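Local structure of Rho GTPase-activating protein 15 (Homo sapiens, 3BYI) at residues Val53-Val59 / Ile89-Thr93; Phe38-Ile43 / Ala95-Phe100; Phe116-Lys121 / Tyr195-Ile199; Thr168-Gly172 / Ala200-Ser205. The protein switches off Rho-type GTPases, RAC1 among them, by stimulating GTP hydrolysis through the RhoGAP domain that this chain contains. Residues are numbered along the deposited sequence.

Overall arrangement
All four contacts lie in one all-helical RhoGAP domain. Contacts 1 and 2 share helix 89-102, and their centres are about 12 Å apart. Contact 1 is nested inside the loop that contact 2 closes; both close before contacts 3 and 4 open. They meet where Y57 O faces K97 NZ at 2.6 Å, a probable hydrogen bond. Contacts 3 and 4 share helix 189-205 and touch (I120 on L202). Their centres are about 11 Å apart, and their segments alternate along the chain. Contacts 1 and 4 are about 16 Å apart between centres but touch, Y57 packing on L171. Packing thus runs from the loop of the predicted arginine finger, through helix 168-180, to helices 189-205 and 110-120.

Contact 1: Val53-Val59 / Ile89-Thr93; sequences VDGIYRV and IHVVT
This is a loop-to-helix contact in the RhoGAP domain: loop 53-59 packs on the first turn of helix 89-102. A type II beta turn spans V53 to I56 (I56 N to V53 O 3.2 Å). Positive phi (71°) favours glycine at G55, where a CB would clash with V59 CG2. R58 N (2.8 Å) and V59 N (2.7 Å) hydrogen-bond to G55 O. The nearest CA pairs are Y57-T93 (5.7 Å) and V59-H90 (6.4 Å).

V59 CG1 makes a CH-pi contact over one face of the H90 ring (chi1 m), 3.5 Å from the centroid; V53 CG1 is 3.5 Å from H90 NE2. I56 CD1 reaches I89 CG2 (3.7 Å) and T93 CG2 (3.6 Å). T93 CG2 makes a CH-pi contact with Y57, 3.8 Å from the ring centroid. Y57 OH hydrogen-bonds to H153 NE2.

No direct hydrogen bond joins the segments. One water bridges Y57 N (2.9 Å), V59 O (2.7 Å), H90 ND1 (2.6 Å) and T93 OG1 (2.7 Å). A second links V59 O (2.5 Å) and T93 OG1 (3.0 Å). R58, the predicted finger, is modelled only to CD; its CA-to-CB bond points away. This is the arginine-finger loop of RhoGAP domains.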
# COMPACT_ATOMS: atom_id res chain seq x y z
N VAL A 53 4.79 6.64 -16.73
CA VAL A 53 6.16 6.21 -16.57
C VAL A 53 6.22 4.68 -16.66
O VAL A 53 5.43 3.97 -16.01
CB VAL A 53 6.75 6.73 -15.25
CG1 VAL A 53 8.09 6.02 -14.91
CG2 VAL A 53 6.93 8.24 -15.35
N ASP A 54 7.14 4.18 -17.49
CA ASP A 54 7.26 2.74 -17.73
C ASP A 54 7.53 2.00 -16.45
O ASP A 54 8.41 2.38 -15.70
CB ASP A 54 8.37 2.43 -18.71
CG ASP A 54 8.02 2.84 -20.12
OD1 ASP A 54 6.93 3.43 -20.30
OD2 ASP A 54 8.85 2.59 -21.02
N GLY A 55 6.75 0.96 -16.18
CA GLY A 55 7.01 0.09 -15.02
C GLY A 55 6.72 0.73 -13.68
O GLY A 55 7.22 0.27 -12.65
N ILE A 56 5.88 1.76 -13.67
CA ILE A 56 5.46 2.43 -12.45
C ILE A 56 4.93 1.40 -11.47
O ILE A 56 4.09 0.59 -11.84
CB ILE A 56 4.42 3.55 -12.73
CG1 ILE A 56 4.29 4.46 -11.51
CG2 ILE A 56 3.02 2.99 -13.23
CD1 ILE A 56 5.52 5.41 -11.28
N TYR A 57 5.51 1.42 -10.25
CA TYR A 57 5.27 0.49 -9.12
C TYR A 57 6.05 -0.83 -9.17
O TYR A 57 6.25 -1.48 -8.14
CB TYR A 57 3.78 0.25 -8.86
CG TYR A 57 3.11 1.45 -8.25
CD1 TYR A 57 2.29 2.28 -8.99
CD2 TYR A 57 3.30 1.77 -6.92
CE1 TYR A 57 1.71 3.38 -8.43
CE2 TYR A 57 2.67 2.87 -6.33
CZ TYR A 57 1.90 3.66 -7.09
OH TYR A 57 1.30 4.74 -6.49
N ARG A 58 6.49 -1.23 -10.37
CA ARG A 58 7.35 -2.36 -10.52
C ARG A 58 8.81 -1.92 -10.40
O ARG A 58 9.59 -2.54 -9.73
CB ARG A 58 7.08 -3.08 -11.87
CG ARG A 58 7.91 -4.36 -12.10
CD ARG A 58 7.38 -5.14 -13.36
N VAL A 59 9.17 -0.84 -11.08
CA VAL A 59 10.55 -0.34 -11.02
C VAL A 59 10.85 0.18 -9.61
O VAL A 59 9.99 0.77 -8.92
CB VAL A 59 10.85 0.74 -12.10
CG1 VAL A 59 12.18 1.47 -11.82
CG2 VAL A 59 10.84 0.13 -13.55
N ILE A 89 10.21 9.51 -9.63
CA ILE A 89 8.91 9.06 -9.08
C ILE A 89 8.96 7.63 -8.55
O ILE A 89 8.06 7.20 -7.83
CB ILE A 89 7.76 9.21 -10.11
CG1 ILE A 89 6.40 9.08 -9.42
CG2 ILE A 89 7.94 8.21 -11.29
CD1 ILE A 89 6.08 10.15 -8.41
N HIS A 90 9.99 6.87 -8.93
CA HIS A 90 10.15 5.53 -8.40
C HIS A 90 10.59 5.51 -6.92
O HIS A 90 10.38 4.52 -6.22
CB HIS A 90 11.12 4.73 -9.25
CG HIS A 90 10.71 4.59 -10.67
ND1 HIS A 90 9.50 4.02 -11.03
CD2 HIS A 90 11.33 4.93 -11.83
CE1 HIS A 90 9.41 3.99 -12.36
NE2 HIS A 90 10.51 4.54 -12.86
N VAL A 91 11.24 6.57 -6.45
CA VAL A 91 11.50 6.76 -5.02
C VAL A 91 10.17 6.93 -4.24
O VAL A 91 10.03 6.42 -3.12
CB VAL A 91 12.48 7.98 -4.75
CG1 VAL A 91 12.52 8.35 -3.24
CG2 VAL A 91 13.87 7.70 -5.28
N VAL A 92 9.20 7.60 -4.85
CA VAL A 92 7.87 7.84 -4.25
C VAL A 92 7.09 6.54 -4.19
O VAL A 92 6.54 6.17 -3.13
CB VAL A 92 7.10 8.95 -5.00
CG1 VAL A 92 5.66 9.09 -4.52
CG2 VAL A 92 7.87 10.27 -4.87
N THR A 93 7.04 5.82 -5.31
CA THR A 93 6.35 4.54 -5.33
C THR A 93 6.99 3.58 -4.35
O THR A 93 6.29 2.88 -3.65
CB THR A 93 6.35 3.87 -6.69
OG1 THR A 93 7.70 3.63 -7.06
CG2 THR A 93 5.59 4.70 -7.76
O HOH W 1 8.08 2.53 -9.48
O HOH W 2 9.29 1.13 -6.52

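Contact 2: Phe38-Ile43 / Ala95-Phe100; sequences FVKQCI and ALKMFF
Two helices of the all-helical RhoGAP core pack here in a near-antiparallel pair. Helix segments 38-43 and 95-100 approach to 10.1 Å between axes, with a signed crossing angle of -154°. Both have regular alpha-helical backbone, with bonds such as C42 N to F38 O (3.1 Å) and F99 N to A95 O (3.0 Å). The nearest CA pair is C42-L96, at 6.4 Å. All the touching residues are buried, and the contact is apolar.

A95 comes first. Its CB meets F38 CZ at 3.8 Å, and its carbonyl O lies at the edge of the same ring, 3.8 Å from F38 CE2. F38 has chi1 t; its ring meets that of F20, and its side chain touches L69 and V73.

L96 (chi1 t, chi2 p) turns its end into the other helix. Its CD1 is 3.8 Å from both V39 CA and C42 CB, and its CD2 is 4.3 Å from I43 CG1. K97 does not touch segment 38-43; its NZ hydrogen-bonds to Y57 O, linking this helix to the arginine-finger loop.

F99 (chi1 t) points toward the partner helix. F99 CB lies 4.2 Å from F38 CE2, at the edge of that ring. F100 (chi1 m) also packs on T146 and L150 of helix 141-159. V39, with chi1 t, meets both phenylalanines: its CG2 is 3.6 Å from F99 CE2 and 3.9 Å from F100 CZ.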
# COMPACT_ATOMS: atom_id res chain seq x y z
N PHE A 38 0.52 10.55 4.33
CA PHE A 38 1.67 10.18 3.51
C PHE A 38 1.23 9.36 2.29
O PHE A 38 1.79 9.50 1.22
CB PHE A 38 2.71 9.39 4.30
CG PHE A 38 3.91 8.97 3.45
CD1 PHE A 38 4.79 9.92 2.94
CD2 PHE A 38 4.17 7.63 3.18
CE1 PHE A 38 5.92 9.53 2.20
CE2 PHE A 38 5.25 7.27 2.43
CZ PHE A 38 6.14 8.21 1.96
N VAL A 39 0.22 8.50 2.49
CA VAL A 39 -0.35 7.73 1.42
C VAL A 39 -1.00 8.65 0.35
O VAL A 39 -0.85 8.44 -0.85
CB VAL A 39 -1.37 6.67 1.96
CG1 VAL A 39 -2.17 6.00 0.79
CG2 VAL A 39 -0.66 5.62 2.84
N LYS A 40 -1.72 9.66 0.80
CA LYS A 40 -2.36 10.56 -0.13
C LYS A 40 -1.34 11.46 -0.84
O LYS A 40 -1.50 11.80 -2.02
CB LYS A 40 -3.45 11.35 0.57
CG LYS A 40 -4.61 10.48 1.06
CD LYS A 40 -5.80 11.33 1.62
CE LYS A 40 -5.49 12.04 2.89
NZ LYS A 40 -6.70 12.72 3.48
N GLN A 41 -0.28 11.86 -0.14
CA GLN A 41 0.80 12.62 -0.77
C GLN A 41 1.49 11.86 -1.89
O GLN A 41 1.85 12.44 -2.91
CB GLN A 41 1.89 12.95 0.21
CG GLN A 41 1.77 14.26 0.81
CD GLN A 41 3.06 14.69 1.44
OE1 GLN A 41 3.46 14.15 2.46
NE2 GLN A 41 3.71 15.69 0.83
N CYS A 42 1.79 10.59 -1.63
CA CYS A 42 2.48 9.75 -2.59
C CYS A 42 1.63 9.52 -3.82
O CYS A 42 2.09 9.70 -4.93
CB CYS A 42 2.87 8.41 -1.96
SG CYS A 42 4.33 8.55 -0.88
N ILE A 43 0.38 9.15 -3.58
CA ILE A 43 -0.63 9.01 -4.62
C ILE A 43 -0.71 10.27 -5.48
O ILE A 43 -0.70 10.17 -6.71
CB ILE A 43 -2.04 8.66 -4.03
CG1 ILE A 43 -2.05 7.18 -3.63
CG2 ILE A 43 -3.15 9.08 -5.01
CD1 ILE A 43 -3.23 6.71 -2.90
N ALA A 95 8.67 4.28 -1.60
CA ALA A 95 8.41 4.71 -0.24
C ALA A 95 6.98 4.39 0.15
O ALA A 95 6.72 3.97 1.28
CB ALA A 95 8.74 6.25 -0.09
N LEU A 96 6.04 4.55 -0.77
CA LEU A 96 4.65 4.14 -0.52
C LEU A 96 4.58 2.66 -0.20
O LEU A 96 4.02 2.27 0.81
CB LEU A 96 3.75 4.43 -1.72
CG LEU A 96 2.24 4.31 -1.44
CD1 LEU A 96 1.91 5.17 -0.22
CD2 LEU A 96 1.36 4.75 -2.70
N LYS A 97 5.21 1.83 -1.03
CA LYS A 97 5.19 0.39 -0.82
C LYS A 97 5.86 -0.00 0.48
O LYS A 97 5.39 -0.90 1.17
CB LYS A 97 5.85 -0.34 -1.99
CG LYS A 97 5.03 -0.34 -3.29
CD LYS A 97 5.70 -1.19 -4.36
CE LYS A 97 7.06 -0.63 -4.82
NZ LYS A 97 7.62 -1.48 -5.88
N MET A 98 6.98 0.66 0.78
CA MET A 98 7.70 0.44 2.04
C MET A 98 6.83 0.76 3.26
O MET A 98 6.94 0.08 4.28
CB MET A 98 8.99 1.31 2.09
CG MET A 98 9.78 1.12 3.36
SD MET A 98 11.36 1.98 3.44
CE MET A 98 12.33 0.88 2.37
N PHE A 99 6.01 1.80 3.16
CA PHE A 99 5.06 2.15 4.20
C PHE A 99 4.12 0.98 4.45
O PHE A 99 3.98 0.53 5.58
CB PHE A 99 4.27 3.43 3.84
CG PHE A 99 3.16 3.76 4.82
CD1 PHE A 99 3.44 4.41 6.02
CD2 PHE A 99 1.84 3.40 4.53
CE1 PHE A 99 2.45 4.69 6.89
CE2 PHE A 99 0.81 3.67 5.44
CZ PHE A 99 1.10 4.33 6.59
N PHE A 100 3.53 0.45 3.39
CA PHE A 100 2.61 -0.67 3.55
C PHE A 100 3.30 -1.95 4.05
O PHE A 100 2.73 -2.71 4.86
CB PHE A 100 1.86 -0.93 2.27
CG PHE A 100 0.79 0.09 2.01
CD1 PHE A 100 0.95 1.04 1.00
CD2 PHE A 100 -0.35 0.12 2.79
CE1 PHE A 100 -0.03 2.00 0.78
CE2 PHE A 100 -1.34 1.04 2.56
CZ PHE A 100 -1.19 1.98 1.56

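Contact 3: Phe116-Lys121 / Tyr195-Ile199; sequences FVEAIK and YQNQI
This contact joins two helices of the RhoGAP fold, the C-terminal end of helix 110-120 and the middle of helix 189-205. The segment axes cross at 68° with a closest approach of 9.8 Å. V117-Y195 (6.2 Å) and I120-I199 (6.4 Å) are the nearest CA pairs.

I120 is the central side chain. Its chi1 p, chi2 t rotamer brings CD1 to 3.3 Å from Y195 O, 3.5 Å from Q198 CB and 3.7 Å from I199 CG1. I199 (chi1 m, chi2 t) leaves its helix sideways, and its end comes near the other: CD1 is 3.9 Å from F116 CB. F116 (chi1 m) also packs edge-to-face on F108, and I199 touches L180 of helix 168-180.

Y195 (chi1 m) lies over V117, whose chi1 is t. V117 CG1 makes a CH-pi contact with the ring face, 3.6 Å from the centroid. K121 (chi1 m, then chi2 to chi4 all t) is extended, and its NZ donates a weak hydrogen bond to Y195 OH at 3.0 Å.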
# COMPACT_ATOMS: atom_id res chain seq x y z
N PHE A 116 -11.38 -13.55 2.90
CA PHE A 116 -11.05 -13.03 1.53
C PHE A 116 -10.67 -14.14 0.56
O PHE A 116 -11.05 -14.10 -0.62
CB PHE A 116 -9.89 -12.01 1.56
CG PHE A 116 -10.29 -10.57 1.91
CD1 PHE A 116 -9.96 -10.02 3.14
CD2 PHE A 116 -11.00 -9.79 1.02
CE1 PHE A 116 -10.34 -8.71 3.47
CE2 PHE A 116 -11.36 -8.48 1.33
CZ PHE A 116 -11.04 -7.94 2.56
N VAL A 117 -9.91 -15.11 1.06
CA VAL A 117 -9.60 -16.33 0.28
C VAL A 117 -10.86 -17.10 -0.11
O VAL A 117 -10.99 -17.49 -1.26
CB VAL A 117 -8.65 -17.31 1.03
CG1 VAL A 117 -8.53 -18.65 0.29
CG2 VAL A 117 -7.29 -16.69 1.22
N GLU A 118 -11.75 -17.34 0.86
CA GLU A 118 -13.06 -17.97 0.57
C GLU A 118 -13.80 -17.18 -0.49
O GLU A 118 -14.48 -17.76 -1.36
CB GLU A 118 -13.96 -18.02 1.82
CG GLU A 118 -13.62 -19.08 2.85
CD GLU A 118 -14.64 -19.15 4.00
OE1 GLU A 118 -15.65 -18.39 3.96
OE2 GLU A 118 -14.45 -19.97 4.93
N ALA A 119 -13.72 -15.85 -0.38
CA ALA A 119 -14.39 -14.94 -1.30
C ALA A 119 -13.92 -15.11 -2.73
O ALA A 119 -14.76 -15.25 -3.62
CB ALA A 119 -14.26 -13.47 -0.87
N ILE A 120 -12.61 -15.09 -2.99
CA ILE A 120 -12.16 -15.24 -4.40
C ILE A 120 -12.28 -16.67 -4.94
O ILE A 120 -12.25 -16.85 -6.16
CB ILE A 120 -10.72 -14.75 -4.72
CG1 ILE A 120 -9.70 -15.34 -3.74
CG2 ILE A 120 -10.73 -13.25 -4.86
CD1 ILE A 120 -8.29 -15.33 -4.29
N LYS A 121 -12.42 -17.65 -4.05
CA LYS A 121 -12.61 -19.04 -4.49
C LYS A 121 -14.01 -19.29 -5.06
O LYS A 121 -14.24 -20.35 -5.66
CB LYS A 121 -12.32 -20.03 -3.36
CG LYS A 121 -10.86 -20.27 -3.06
CD LYS A 121 -10.75 -21.31 -1.94
CE LYS A 121 -9.32 -21.53 -1.48
NZ LYS A 121 -9.23 -22.15 -0.09
N TYR A 195 -3.33 -16.70 -4.02
CA TYR A 195 -4.51 -16.18 -3.33
C TYR A 195 -4.45 -14.67 -3.23
O TYR A 195 -5.40 -13.97 -3.55
CB TYR A 195 -4.60 -16.71 -1.92
CG TYR A 195 -5.07 -18.13 -1.74
CD1 TYR A 195 -5.62 -18.87 -2.79
CD2 TYR A 195 -5.02 -18.71 -0.48
CE1 TYR A 195 -6.07 -20.17 -2.57
CE2 TYR A 195 -5.45 -20.00 -0.26
CZ TYR A 195 -5.99 -20.73 -1.30
OH TYR A 195 -6.42 -22.01 -1.03
N GLN A 196 -3.33 -14.16 -2.75
CA GLN A 196 -3.23 -12.75 -2.51
C GLN A 196 -3.17 -11.91 -3.78
O GLN A 196 -3.77 -10.84 -3.84
CB GLN A 196 -2.05 -12.46 -1.60
CG GLN A 196 -0.70 -12.69 -2.19
CD GLN A 196 0.36 -12.61 -1.11
OE1 GLN A 196 0.05 -12.27 0.03
NE2 GLN A 196 1.59 -12.92 -1.45
N ASN A 197 -2.47 -12.39 -4.80
CA ASN A 197 -2.44 -11.72 -6.09
C ASN A 197 -3.83 -11.70 -6.77
O ASN A 197 -4.22 -10.71 -7.39
CB ASN A 197 -1.44 -12.40 -7.01
CG ASN A 197 -0.02 -12.18 -6.54
OD1 ASN A 197 0.18 -11.68 -5.45
ND2 ASN A 197 0.96 -12.57 -7.34
N GLN A 198 -4.57 -12.79 -6.63
CA GLN A 198 -5.91 -12.84 -7.17
C GLN A 198 -6.84 -11.88 -6.45
O GLN A 198 -7.70 -11.28 -7.09
CB GLN A 198 -6.49 -14.25 -7.14
CG GLN A 198 -5.93 -15.17 -8.24
CD GLN A 198 -6.06 -14.58 -9.61
OE1 GLN A 198 -5.06 -14.14 -10.21
NE2 GLN A 198 -7.30 -14.52 -10.10
N ILE A 199 -6.69 -11.75 -5.13
CA ILE A 199 -7.52 -10.82 -4.36
C ILE A 199 -7.19 -9.40 -4.77
O ILE A 199 -8.08 -8.57 -4.98
CB ILE A 199 -7.31 -10.95 -2.82
CG1 ILE A 199 -7.84 -12.30 -2.29
CG2 ILE A 199 -8.04 -9.81 -2.11
CD1 ILE A 199 -7.14 -12.80 -1.06

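Contact 4: Thr168-Gly172 / Ala200-Ser205; sequences TQSLG and AELMLS
Segments 168-172 and 200-205 are both helical, the first opening helix 168-180 and the second closing helix 189-205. Their axes approach to 8.9 Å, with 132° between the N-to-C directions. This close helix pair belongs to the all-helical RhoGAP fold. The CA atoms come nearest at G172 and E201, 5.2 Å apart. G172 permits this approach: a CB there would point toward the other helix and clash with E201 CG. Backbone bonds include G172 N to T168 O (2.9 Å) and S205 N to E201 O (2.8 Å).

A200 CB packs 4.2 Å from G172 CA. L204 (chi1 t, chi2 p) points toward the first helix, with CD2 4.0 Å from L171 CB and 4.1 Å from T168 CA. L171 also touches Y57, and its side chain lies about 7 Å from that of R58, the predicted arginine finger. T168 CG2 meets E201 CB at 3.9 Å and S205 CB at 4.1 Å. S205 (chi1 p) turns its OG back to E201 O, a 2.9 Å hydrogen bond within its own helix.

The polar link lies at the more exposed side. E201 (chi1 m, chi2 t) extends along T168, its CG 3.6 Å from T168 O. Q169 folds back with chi1 m, chi2 p, and its NE2 donates to E201 OE1 at 2.9 Å. A water donates to both Q169 O (2.6 Å) and E201 OE2 (2.5 Å).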
# COMPACT_ATOMS: atom_id res chain seq x y z
N THR A 168 -3.27 -5.11 -14.71
CA THR A 168 -3.87 -5.63 -13.49
C THR A 168 -3.03 -6.78 -12.88
O THR A 168 -2.85 -6.82 -11.68
CB THR A 168 -5.31 -6.10 -13.80
OG1 THR A 168 -6.02 -4.99 -14.36
CG2 THR A 168 -6.06 -6.62 -12.53
N GLN A 169 -2.49 -7.66 -13.73
CA GLN A 169 -1.74 -8.81 -13.29
C GLN A 169 -0.38 -8.39 -12.68
O GLN A 169 -0.01 -8.88 -11.61
CB GLN A 169 -1.54 -9.77 -14.45
CG GLN A 169 -2.85 -10.48 -14.97
CD GLN A 169 -4.01 -9.57 -15.47
OE1 GLN A 169 -3.84 -8.64 -16.31
NE2 GLN A 169 -5.22 -9.87 -14.99
N SER A 170 0.35 -7.49 -13.33
CA SER A 170 1.66 -7.05 -12.81
C SER A 170 1.55 -6.15 -11.58
O SER A 170 2.44 -6.18 -10.72
CB SER A 170 2.48 -6.39 -13.94
OG SER A 170 1.78 -5.31 -14.48
N LEU A 171 0.47 -5.37 -11.48
CA LEU A 171 0.19 -4.64 -10.23
C LEU A 171 -0.24 -5.61 -9.12
O LEU A 171 0.15 -5.42 -7.98
CB LEU A 171 -0.80 -3.47 -10.41
CG LEU A 171 -0.25 -2.34 -11.27
CD1 LEU A 171 -1.37 -1.49 -11.80
CD2 LEU A 171 0.76 -1.49 -10.50
N GLY A 172 -0.99 -6.67 -9.44
CA GLY A 172 -1.32 -7.68 -8.44
C GLY A 172 -0.11 -8.41 -7.91
O GLY A 172 -0.08 -8.76 -6.76
N ALA A 200 -5.89 -9.10 -4.89
CA ALA A 200 -5.51 -7.75 -5.32
C ALA A 200 -6.01 -7.44 -6.74
O ALA A 200 -6.49 -6.35 -6.98
CB ALA A 200 -4.00 -7.52 -5.20
N GLU A 201 -5.88 -8.39 -7.66
CA GLU A 201 -6.41 -8.22 -9.02
C GLU A 201 -7.92 -7.92 -9.03
O GLU A 201 -8.38 -7.06 -9.79
CB GLU A 201 -6.13 -9.47 -9.86
CG GLU A 201 -4.71 -9.58 -10.33
CD GLU A 201 -4.50 -10.62 -11.40
OE1 GLU A 201 -5.36 -10.80 -12.27
OE2 GLU A 201 -3.43 -11.26 -11.37
N LEU A 202 -8.69 -8.64 -8.21
CA LEU A 202 -10.14 -8.42 -8.19
C LEU A 202 -10.50 -7.04 -7.62
O LEU A 202 -11.44 -6.37 -8.12
CB LEU A 202 -10.87 -9.47 -7.36
CG LEU A 202 -12.41 -9.42 -7.42
CD1 LEU A 202 -12.93 -9.72 -8.87
CD2 LEU A 202 -12.95 -10.39 -6.44
N MET A 203 -9.78 -6.62 -6.58
CA MET A 203 -10.04 -5.33 -5.97
C MET A 203 -9.74 -4.20 -6.96
O MET A 203 -10.37 -3.14 -6.95
CB MET A 203 -9.21 -5.10 -4.71
CG MET A 203 -9.36 -6.16 -3.63
SD MET A 203 -10.72 -5.90 -2.52
CE MET A 203 -10.20 -4.38 -1.75
N LEU A 204 -8.78 -4.45 -7.83
CA LEU A 204 -8.40 -3.51 -8.87
C LEU A 204 -9.37 -3.54 -10.06
O LEU A 204 -9.95 -2.51 -10.43
CB LEU A 204 -7.01 -3.87 -9.36
CG LEU A 204 -6.23 -2.91 -10.25
CD1 LEU A 204 -6.39 -1.43 -9.82
CD2 LEU A 204 -4.78 -3.39 -10.15
N SER A 205 -9.56 -4.72 -10.65
CA SER A 205 -10.36 -4.83 -11.86
C SER A 205 -11.87 -4.61 -11.61
O SER A 205 -12.59 -4.25 -12.52
CB SER A 205 -10.10 -6.18 -12.56
OG SER A 205 -10.56 -7.25 -11.76
O HOH W 3 -1.19 -10.80 -10.25